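Local structure of mandelate racemase/muconate lactonizing enzyme-like protein (Rubrobacter xylanophilus DSM 9941, 3CYJ) at residues P133-T141 with W155-K166; E190-R201 with I217-D228. The protein is of unknown function but belongs to the enolase superfamily, pairing an N-terminal capping domain with a barrel domain that holds a sodium ion. All blocks are in the same frame, centred on the assembly; numbering follows the deposited sequence.

Interaction 1 of 2, residues P133-T141 with W155-K166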
loop_
_atom_site.group_PDB
_atom_site.type_symbol
_atom_site.label_atom_id
_atom_site.label_comp_id
_atom_site.label_asym_id
_atom_site.label_seq_id
_atom_site.Cartn_x
_atom_site.Cartn_y
_atom_site.Cartn_z
ATOM N N PRO A 133 22.397 3.008 -31.160
ATOM C CA PRO A 133 21.776 1.912 -31.875
ATOM C C PRO A 133 20.310 2.185 -32.220
ATOM O O PRO A 133 19.589 2.930 -31.490
ATOM C CB PRO A 133 21.939 0.746 -30.921
ATOM C CG PRO A 133 22.137 1.348 -29.563
ATOM C CD PRO A 133 22.692 2.689 -29.749
ATOM N N VAL A 134 19.883 1.660 -33.366
ATOM C CA VAL A 134 18.530 1.881 -33.844
ATOM C C VAL A 134 17.766 0.582 -34.009
ATOM O O VAL A 134 18.357 -0.530 -34.047
ATOM C CB VAL A 134 18.474 2.683 -35.190
ATOM C CG1 VAL A 134 19.352 3.888 -35.132
ATOM C CG2 VAL A 134 18.831 1.804 -36.418
ATOM N N TYR A 135 16.440 0.684 -34.081
ATOM C CA TYR A 135 15.701 -0.414 -34.693
ATOM C C TYR A 135 14.901 0.143 -35.866
ATOM O O TYR A 135 14.408 1.284 -35.801
ATOM C CB TYR A 135 14.798 -1.129 -33.677
ATOM C CG TYR A 135 13.685 -0.300 -33.074
ATOM C CD1 TYR A 135 12.409 -0.308 -33.628
ATOM C CD2 TYR A 135 13.898 0.435 -31.897
ATOM C CE1 TYR A 135 11.374 0.399 -33.076
ATOM C CE2 TYR A 135 12.866 1.170 -31.319
ATOM C CZ TYR A 135 11.607 1.128 -31.913
ATOM O OH TYR A 135 10.592 1.829 -31.353
ATOM N N GLY A 136 14.794 -0.652 -36.931
ATOM C CA GLY A 136 13.951 -0.315 -38.054
ATOM C C GLY A 136 12.488 -0.510 -37.685
ATOM O O GLY A 136 12.098 -1.562 -37.187
ATOM N N SER A 137 11.653 0.500 -37.933
ATOM C CA SER A 137 10.266 0.454 -37.432
ATOM C C SER A 137 9.215 0.762 -38.557
ATOM O O SER A 137 9.242 1.824 -39.137
ATOM C CB SER A 137 10.129 1.418 -36.251
ATOM O OG SER A 137 8.766 1.495 -35.830
ATOM N N GLY A 138 8.339 -0.192 -38.860
ATOM C CA GLY A 138 7.294 -0.037 -39.855
ATOM C C GLY A 138 6.284 -1.158 -39.684
ATOM O O GLY A 138 5.678 -1.305 -38.592
ATOM N N GLY A 139 6.084 -1.969 -40.724
ATOM C CA GLY A 139 5.337 -3.234 -40.584
ATOM C C GLY A 139 3.877 -2.962 -40.289
ATOM O O GLY A 139 3.244 -3.683 -39.480
ATOM N N PHE A 140 3.350 -1.933 -40.956
ATOM C CA PHE A 140 1.976 -1.489 -40.755
ATOM C C PHE A 140 0.981 -2.604 -41.041
ATOM O O PHE A 140 1.262 -3.530 -41.848
ATOM C CB PHE A 140 1.690 -0.225 -41.566
ATOM C CG PHE A 140 2.703 0.829 -41.341
ATOM C CD1 PHE A 140 2.670 1.597 -40.175
ATOM C CD2 PHE A 140 3.773 0.986 -42.229
ATOM C CE1 PHE A 140 3.688 2.542 -39.930
ATOM C CE2 PHE A 140 4.783 1.931 -42.011
ATOM C CZ PHE A 140 4.745 2.722 -40.863
ATOM N N THR A 141 -0.158 -2.509 -40.356
ATOM C CA THR A 141 -1.204 -3.501 -40.450
ATOM C C THR A 141 -1.880 -3.527 -41.822
ATOM O O THR A 141 -2.518 -4.535 -42.198
ATOM C CB THR A 141 -2.235 -3.375 -39.286
ATOM O OG1 THR A 141 -2.537 -1.984 -39.075
ATOM C CG2 THR A 141 -1.666 -4.003 -37.990
ATOM N N TRP A 155 15.577 -4.247 -43.823
ATOM C CA TRP A 155 16.332 -3.696 -42.698
ATOM C C TRP A 155 17.339 -4.693 -42.099
ATOM O O TRP A 155 18.395 -4.279 -41.688
ATOM C CB TRP A 155 15.412 -3.197 -41.605
ATOM C CG TRP A 155 14.679 -1.952 -41.918
ATOM C CD1 TRP A 155 15.156 -0.859 -42.559
ATOM C CD2 TRP A 155 13.321 -1.644 -41.549
ATOM N NE1 TRP A 155 14.190 0.105 -42.628
ATOM C CE2 TRP A 155 13.051 -0.351 -42.016
ATOM C CE3 TRP A 155 12.309 -2.345 -40.866
ATOM C CZ2 TRP A 155 11.804 0.266 -41.837
ATOM C CZ3 TRP A 155 11.062 -1.732 -40.693
ATOM C CH2 TRP A 155 10.820 -0.443 -41.170
ATOM N N ALA A 156 16.999 -5.981 -42.032
ATOM C CA ALA A 156 17.915 -6.986 -41.451
ATOM C C ALA A 156 19.162 -7.173 -42.307
ATOM O O ALA A 156 20.273 -7.194 -41.779
ATOM C CB ALA A 156 17.230 -8.345 -41.245
ATOM N N ALA A 157 18.942 -7.273 -43.618
ATOM C CA ALA A 157 19.977 -7.355 -44.648
ATOM C C ALA A 157 20.942 -6.163 -44.610
ATOM O O ALA A 157 22.133 -6.323 -44.938
ATOM C CB ALA A 157 19.309 -7.459 -46.054
ATOM N N ALA A 158 20.423 -4.985 -44.244
ATOM C CA ALA A 158 21.234 -3.796 -44.023
ATOM C C ALA A 158 22.007 -3.835 -42.710
ATOM O O ALA A 158 22.641 -2.849 -42.325
ATOM C CB ALA A 158 20.361 -2.533 -44.067
ATOM N N GLY A 159 21.957 -4.946 -41.989
ATOM C CA GLY A 159 22.714 -5.022 -40.726
ATOM C C GLY A 159 22.041 -4.366 -39.516
ATOM O O GLY A 159 22.686 -4.174 -38.480
ATOM N N ILE A 160 20.762 -3.988 -39.642
ATOM C CA ILE A 160 19.999 -3.467 -38.478
ATOM C C ILE A 160 19.399 -4.675 -37.763
ATOM O O ILE A 160 18.471 -5.311 -38.286
ATOM C CB ILE A 160 18.873 -2.477 -38.892
ATOM C CG1 ILE A 160 19.436 -1.319 -39.716
ATOM C CG2 ILE A 160 18.097 -1.951 -37.651
ATOM C CD1 ILE A 160 18.326 -0.423 -40.329
ATOM N N PRO A 161 19.934 -5.009 -36.570
ATOM C CA PRO A 161 19.635 -6.274 -35.899
ATOM C C PRO A 161 18.352 -6.275 -35.027
ATOM O O PRO A 161 18.148 -7.200 -34.234
ATOM C CB PRO A 161 20.888 -6.503 -35.039
ATOM C CG PRO A 161 21.349 -5.098 -34.673
ATOM C CD PRO A 161 20.863 -4.174 -35.776
ATOM N N ARG A 162 17.493 -5.266 -35.233
ATOM C CA ARG A 162 16.251 -5.091 -34.483
ATOM C C ARG A 162 15.204 -4.457 -35.383
ATOM O O ARG A 162 15.438 -3.427 -36.011
ATOM C CB ARG A 162 16.467 -4.175 -33.283
ATOM C CG ARG A 162 17.400 -4.726 -32.221
ATOM C CD ARG A 162 18.055 -3.598 -31.330
ATOM N NE ARG A 162 18.762 -2.593 -32.150
ATOM C CZ ARG A 162 20.082 -2.568 -32.335
ATOM N NH1 ARG A 162 20.844 -3.498 -31.766
ATOM N NH2 ARG A 162 20.651 -1.629 -33.093
ATOM N N VAL A 163 14.041 -5.081 -35.446
ATOM C CA VAL A 163 12.961 -4.535 -36.235
ATOM C C VAL A 163 11.647 -4.548 -35.459
ATOM O O VAL A 163 11.376 -5.524 -34.681
ATOM C CB VAL A 163 12.773 -5.251 -37.620
ATOM C CG1 VAL A 163 13.990 -5.038 -38.539
ATOM C CG2 VAL A 163 12.406 -6.703 -37.460
ATOM N N LYS A 164 10.839 -3.491 -35.683
ATOM C CA LYS A 164 9.465 -3.425 -35.132
ATOM C C LYS A 164 8.337 -3.403 -36.174
ATOM O O LYS A 164 8.431 -2.762 -37.211
ATOM C CB LYS A 164 9.320 -2.242 -34.119
ATOM C CG LYS A 164 8.073 -2.287 -33.191
ATOM C CD LYS A 164 8.076 -1.082 -32.158
ATOM C CE LYS A 164 7.607 0.204 -32.873
ATOM N NZ LYS A 164 7.652 1.446 -32.087
ATOM N N MET A 165 7.261 -4.116 -35.875
ATOM C CA MET A 165 6.057 -4.178 -36.720
ATOM C C MET A 165 4.753 -3.892 -35.892
ATOM O O MET A 165 4.752 -3.955 -34.657
ATOM C CB MET A 165 5.964 -5.537 -37.435
ATOM C CG MET A 165 5.985 -6.768 -36.526
ATOM S SD MET A 165 5.601 -8.412 -37.286
ATOM C CE MET A 165 3.914 -8.219 -37.879
ATOM N N LYS A 166 3.665 -3.561 -36.583
ATOM C CA LYS A 166 2.365 -3.385 -35.962
ATOM C C LYS A 166 1.549 -4.671 -35.875
ATOM O O LYS A 166 1.594 -5.530 -36.759
ATOM C CB LYS A 166 1.574 -2.331 -36.729
ATOM C CG LYS A 166 2.334 -1.035 -37.054
ATOM C CD LYS A 166 2.849 -0.371 -35.806
ATOM C CE LYS A 166 2.952 1.121 -36.005
ATOM N NZ LYS A 166 3.905 1.677 -35.032
HETATM O O HOH W 1 6.226 0.356 -36.183
#
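In the barrel domain of this enolase-superfamily protein, strand 133-137, the end of helix 145-157 and strand 162-166 form a beta-alpha-beta unit, in which Trp-155 of the helix lies against Gly-136 of the first strand. Gly-136 CA sits over the centre of the six-membered ring of Trp-155, 3.9 Å from its centroid, and the bare backbone lets the indole lie flat on the strand as far as Ser-137 N. Beneath it the parallel strands are laced by Gly-136 N to Arg-162 O and Lys-164 N to Gly-136 O, and Gly-138 N continues the ladder to Lys-164 O.

Arg-162 grips a single acceptor side-on: NE and NH2 reach Val-134 O at 2.8 and 2.7 Å, with the oxygen close to the guanidinium plane. A bend at chi3 (-55°) turns the guanidinium back to the neighbouring strand. On the face carrying Tyr-135 and Ser-137, Lys-164 passes obliquely by the phenol, and its NZ meets Tyr-135 OH at the ring edge, 3.1 Å away. That ammonium is also salt-bridged to Glu-221 and Glu-317, the latter also bonded to Ser-137 OG. Lys-166, whose NZ is bonded to Asp-194 as well, donates to a water that in turn donates to Gly-138 O and, at 2.8 Å, to Ser-137 OG.

Interaction 2 of 2, residues E190-R201 with I217-D228. With NA (sodium ion), chain E.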
loop_
_atom_site.group_PDB
_atom_site.type_symbol
_atom_site.label_atom_id
_atom_site.label_comp_id
_atom_site.label_asym_id
_atom_site.label_seq_id
_atom_site.Cartn_x
_atom_site.Cartn_y
_atom_site.Cartn_z
ATOM N N GLU A 190 16.146 -9.411 -33.626
ATOM C CA GLU A 190 15.129 -9.182 -32.621
ATOM C C GLU A 190 13.820 -8.703 -33.247
ATOM O O GLU A 190 13.808 -7.751 -34.048
ATOM C CB GLU A 190 15.650 -8.147 -31.605
ATOM C CG GLU A 190 14.807 -8.020 -30.347
ATOM C CD GLU A 190 15.089 -6.721 -29.562
ATOM O OE1 GLU A 190 16.306 -6.330 -29.526
ATOM O OE2 GLU A 190 14.100 -6.132 -28.974
ATOM N N LEU A 191 12.725 -9.377 -32.920
ATOM C CA LEU A 191 11.433 -8.941 -33.457
ATOM C C LEU A 191 10.558 -8.265 -32.399
ATOM O O LEU A 191 10.216 -8.885 -31.407
ATOM C CB LEU A 191 10.675 -10.089 -34.151
ATOM C CG LEU A 191 9.327 -9.764 -34.808
ATOM C CD1 LEU A 191 9.384 -8.670 -35.937
ATOM C CD2 LEU A 191 8.602 -11.018 -35.263
ATOM N N MET A 192 10.173 -7.006 -32.644
ATOM C CA MET A 192 9.453 -6.197 -31.696
ATOM C C MET A 192 8.057 -5.908 -32.252
ATOM O O MET A 192 7.895 -5.705 -33.454
ATOM C CB MET A 192 10.216 -4.868 -31.536
ATOM C CG MET A 192 11.786 -4.978 -31.240
ATOM S SD MET A 192 12.710 -3.487 -31.572
ATOM C CE MET A 192 11.949 -2.404 -30.354
ATOM N N VAL A 193 7.033 -5.886 -31.390
ATOM C CA VAL A 193 5.659 -5.531 -31.842
ATOM C C VAL A 193 5.077 -4.285 -31.146
ATOM O O VAL A 193 5.418 -3.970 -30.003
ATOM C CB VAL A 193 4.654 -6.740 -31.836
ATOM C CG1 VAL A 193 5.174 -7.949 -32.752
ATOM C CG2 VAL A 193 4.314 -7.191 -30.419
ATOM N N ASP A 194 4.192 -3.589 -31.850
ATOM C CA ASP A 194 3.555 -2.413 -31.335
ATOM C C ASP A 194 2.053 -2.558 -31.574
ATOM O O ASP A 194 1.638 -2.755 -32.706
ATOM C CB ASP A 194 4.140 -1.164 -31.997
ATOM C CG ASP A 194 3.555 0.141 -31.440
ATOM O OD1 ASP A 194 2.653 0.174 -30.539
ATOM O OD2 ASP A 194 3.958 1.186 -31.958
ATOM N N ALA A 195 1.253 -2.443 -30.500
ATOM C CA ALA A 195 -0.202 -2.674 -30.581
ATOM C C ALA A 195 -0.959 -1.329 -30.616
ATOM O O ALA A 195 -2.174 -1.285 -30.896
ATOM C CB ALA A 195 -0.675 -3.541 -29.408
ATOM N N ASN A 196 -0.235 -0.239 -30.331
ATOM C CA ASN A 196 -0.817 1.103 -30.333
ATOM C C ASN A 196 -2.142 1.125 -29.568
ATOM O O ASN A 196 -3.159 1.664 -30.073
ATOM C CB ASN A 196 -1.022 1.591 -31.791
ATOM C CG ASN A 196 0.307 1.858 -32.493
ATOM O OD1 ASN A 196 0.816 2.974 -32.398
ATOM N ND2 ASN A 196 0.929 0.811 -33.105
ATOM N N GLY A 197 -2.135 0.491 -28.395
ATOM C CA GLY A 197 -3.286 0.463 -27.482
ATOM C C GLY A 197 -4.502 -0.332 -27.942
ATOM O O GLY A 197 -5.612 -0.093 -27.471
ATOM N N ALA A 198 -4.295 -1.293 -28.835
ATOM C CA ALA A 198 -5.413 -1.996 -29.455
ATOM C C ALA A 198 -6.148 -3.011 -28.590
ATOM O O ALA A 198 -7.274 -3.393 -28.939
ATOM C CB ALA A 198 -4.945 -2.668 -30.776
ATOM N N TYR A 199 -5.509 -3.497 -27.524
ATOM C CA TYR A 199 -6.042 -4.588 -26.706
ATOM C C TYR A 199 -6.669 -4.176 -25.363
ATOM O O TYR A 199 -6.274 -3.181 -24.763
ATOM C CB TYR A 199 -4.900 -5.566 -26.344
ATOM C CG TYR A 199 -4.139 -6.177 -27.509
ATOM C CD1 TYR A 199 -4.799 -6.683 -28.633
ATOM C CD2 TYR A 199 -2.736 -6.272 -27.460
ATOM C CE1 TYR A 199 -4.062 -7.257 -29.733
ATOM C CE2 TYR A 199 -2.016 -6.875 -28.478
ATOM C CZ TYR A 199 -2.667 -7.349 -29.622
ATOM O OH TYR A 199 -1.898 -7.895 -30.604
ATOM N N THR A 200 -7.602 -4.977 -24.878
ATOM C CA THR A 200 -8.011 -4.966 -23.474
ATOM C C THR A 200 -6.932 -5.657 -22.690
ATOM O O THR A 200 -6.034 -6.264 -23.263
ATOM C CB THR A 200 -9.314 -5.810 -23.245
ATOM O OG1 THR A 200 -9.066 -7.228 -23.538
ATOM C CG2 THR A 200 -10.471 -5.278 -24.117
ATOM N N ARG A 201 -7.024 -5.603 -21.370
ATOM C CA ARG A 201 -6.002 -6.141 -20.475
ATOM C C ARG A 201 -5.731 -7.637 -20.699
ATOM O O ARG A 201 -4.578 -8.042 -20.869
ATOM C CB ARG A 201 -6.419 -5.888 -18.987
ATOM C CG ARG A 201 -6.533 -4.416 -18.596
ATOM C CD ARG A 201 -7.063 -4.149 -17.172
ATOM N NE ARG A 201 -6.942 -2.697 -16.908
ATOM C CZ ARG A 201 -7.391 -2.053 -15.823
ATOM N NH1 ARG A 201 -8.055 -2.693 -14.886
ATOM N NH2 ARG A 201 -7.246 -0.741 -15.720
ATOM N N ILE A 217 8.982 -13.099 -29.905
ATOM C CA ILE A 217 9.140 -11.633 -29.784
ATOM C C ILE A 217 9.818 -11.203 -28.470
ATOM O O ILE A 217 9.763 -11.912 -27.438
ATOM C CB ILE A 217 7.788 -10.876 -29.936
ATOM C CG1 ILE A 217 6.866 -11.205 -28.738
ATOM C CG2 ILE A 217 7.133 -11.184 -31.357
ATOM C CD1 ILE A 217 5.816 -10.137 -28.427
ATOM N N SER A 218 10.418 -10.009 -28.502
ATOM C CA SER A 218 11.159 -9.518 -27.354
ATOM C C SER A 218 10.619 -8.231 -26.801
ATOM O O SER A 218 11.184 -7.680 -25.842
ATOM C CB SER A 218 12.614 -9.236 -27.787
ATOM O OG SER A 218 13.063 -10.349 -28.523
ATOM N N TYR A 219 9.556 -7.714 -27.404
ATOM C CA TYR A 219 9.157 -6.326 -27.103
ATOM C C TYR A 219 7.711 -6.170 -27.471
ATOM O O TYR A 219 7.300 -6.520 -28.580
ATOM C CB TYR A 219 9.987 -5.399 -27.958
ATOM C CG TYR A 219 9.949 -3.896 -27.666
ATOM C CD1 TYR A 219 10.927 -3.326 -26.861
ATOM C CD2 TYR A 219 9.043 -3.019 -28.326
ATOM C CE1 TYR A 219 10.974 -1.960 -26.619
ATOM C CE2 TYR A 219 9.096 -1.624 -28.110
ATOM C CZ TYR A 219 10.073 -1.118 -27.257
ATOM O OH TYR A 219 10.210 0.231 -26.967
ATOM N N LEU A 220 6.925 -5.675 -26.515
ATOM C CA LEU A 220 5.501 -5.465 -26.725
ATOM C C LEU A 220 5.191 -4.028 -26.314
ATOM O O LEU A 220 5.143 -3.729 -25.139
ATOM C CB LEU A 220 4.643 -6.482 -25.930
ATOM C CG LEU A 220 3.108 -6.235 -25.954
ATOM C CD1 LEU A 220 2.592 -5.949 -27.407
ATOM C CD2 LEU A 220 2.302 -7.339 -25.306
ATOM N N GLU A 221 4.958 -3.163 -27.309
ATOM C CA GLU A 221 4.717 -1.767 -27.070
ATOM C C GLU A 221 3.201 -1.405 -27.044
ATOM O O GLU A 221 2.413 -1.857 -27.893
ATOM C CB GLU A 221 5.434 -0.943 -28.123
ATOM C CG GLU A 221 5.414 0.519 -27.767
ATOM C CD GLU A 221 5.915 1.396 -28.917
ATOM O OE1 GLU A 221 6.714 0.891 -29.761
ATOM O OE2 GLU A 221 5.491 2.585 -28.971
ATOM N N GLU A 222 2.814 -0.589 -26.059
ATOM C CA GLU A 222 1.450 -0.079 -25.975
ATOM C C GLU A 222 0.378 -1.152 -26.110
ATOM O O GLU A 222 -0.569 -1.003 -26.897
ATOM C CB GLU A 222 1.233 1.015 -27.013
ATOM C CG GLU A 222 1.920 2.333 -26.589
ATOM C CD GLU A 222 1.870 3.454 -27.664
ATOM O OE1 GLU A 222 1.410 3.208 -28.805
ATOM O OE2 GLU A 222 2.320 4.591 -27.368
ATOM N N PRO A 223 0.488 -2.211 -25.281
ATOM C CA PRO A 223 -0.496 -3.273 -25.437
ATOM C C PRO A 223 -1.903 -2.734 -25.088
ATOM O O PRO A 223 -2.887 -3.146 -25.709
ATOM C CB PRO A 223 -0.055 -4.317 -24.425
ATOM C CG PRO A 223 0.732 -3.516 -23.334
ATOM C CD PRO A 223 1.384 -2.387 -24.093
ATOM N N VAL A 224 -1.985 -1.869 -24.071
ATOM C CA VAL A 224 -3.249 -1.247 -23.700
ATOM C C VAL A 224 -3.090 0.256 -23.840
ATOM O O VAL A 224 -1.962 0.735 -24.046
ATOM C CB VAL A 224 -3.712 -1.609 -22.248
ATOM C CG1 VAL A 224 -4.032 -3.080 -22.149
ATOM C CG2 VAL A 224 -2.686 -1.143 -21.185
ATOM N N SER A 225 -4.184 1.009 -23.709
ATOM C CA SER A 225 -4.020 2.479 -23.650
ATOM C C SER A 225 -2.953 2.882 -22.661
ATOM O O SER A 225 -2.962 2.404 -21.528
ATOM C CB SER A 225 -5.275 3.162 -23.211
ATOM O OG SER A 225 -4.962 4.526 -22.875
ATOM N N SER A 226 -2.042 3.780 -23.060
ATOM C CA SER A 226 -0.947 4.173 -22.160
ATOM C C SER A 226 -1.446 5.071 -21.029
ATOM O O SER A 226 -0.690 5.339 -20.076
ATOM C CB SER A 226 0.189 4.883 -22.914
ATOM N N GLU A 227 -2.695 5.545 -21.136
ATOM C CA GLU A 227 -3.378 6.128 -19.970
ATOM C C GLU A 227 -3.751 5.043 -18.975
ATOM O O GLU A 227 -4.014 5.343 -17.821
ATOM C CB GLU A 227 -4.645 6.880 -20.392
ATOM C CG GLU A 227 -4.437 8.400 -20.576
ATOM C CD GLU A 227 -4.915 9.244 -19.377
ATOM O OE1 GLU A 227 -4.303 9.144 -18.281
ATOM O OE2 GLU A 227 -5.899 10.014 -19.534
ATOM N N ASP A 228 -3.772 3.782 -19.408
ATOM C CA ASP A 228 -4.163 2.678 -18.518
ATOM C C ASP A 228 -2.979 2.099 -17.763
ATOM O O ASP A 228 -2.501 1.032 -18.105
ATOM C CB ASP A 228 -4.898 1.562 -19.291
ATOM C CG ASP A 228 -5.339 0.410 -18.379
ATOM O OD1 ASP A 228 -5.382 0.604 -17.159
ATOM O OD2 ASP A 228 -5.639 -0.706 -18.870
HETATM NA NA NA E . 3.497 3.145 -30.541
HETATM O O HOH W 2 13.079 -11.322 -30.855
#
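Asp-194, Glu-221 and Glu-222 bind the sodium ion at the C-terminal ends of parallel strands 190-194 and 219-221, neighbours in the barrel of the enolase C-terminal domain. One oxygen of each approaches the metal: Asp-194 OD2 at 2.5 Å, Glu-221 OE2 at 2.6 Å and Glu-222 OE1 at 2.7 Å. The carboxylates of Asp-194 and Glu-221 are stacked, their planes 17° apart. Such close negative charges are probably offset by the sodium together with Lys-164 and Lys-166 of the adjacent strand 162-166. The Asp-194 carboxylate extends away from its own backbone N (chi1 -177°), and OD1 accepts from Asn-196 N, closing an Asx turn.

Behind this shell, Glu-221 N donates to Val-193 O, and Ala-195 N to Glu-221 O, bonds that probably help to set the strand ends carrying the metal-binding carboxylates. The type I' turn from Ala-195 to Ala-198 is tied to the loop after strand 219-221 by Gly-197 N, 2.6 Å from Glu-222 O. Two residues before Asp-194 and Glu-221, on the face they share, Met-192 lays its methyl CE centrally over the Tyr-219 ring, 3.5 Å from the centroid, while Tyr-219 OH bonds to Gln-268. On the other face Val-193 CG2 packs against Leu-220 CD1.

Well away from the ion, the nearly coplanar guanidinium of Arg-201 and carboxylate of Asp-228 form a two-bond salt bridge. Arg-201 NE takes the syn lone pair of OD2 at 3.1 Å, and NH2 reaches OD1 at 2.7 Å.

How the interactions relate
From the N terminus, interaction 1 comes first, closing the loop through helix 145-157 that brings 155-166 back beside 133-141. Helix 174-185 then leads to 190-201, and interaction 2 closes the next loop but one, through helix 201-215. The two are in series, neither nested nor crossed, with centres about 16 Å apart. They meet in the barrel because strands 162-166 and 190-194 are neighbours, so the four strands run on as 133-137, 162-166, 190-194 and 219-221. Val-163 O probably accepts a hydrogen bond from Met-192 N at 2.8 Å. Lys-164 NZ of interaction 1 spans the intervening strand 190-194 to Glu-221 OE1 of interaction 2 at 2.6 Å.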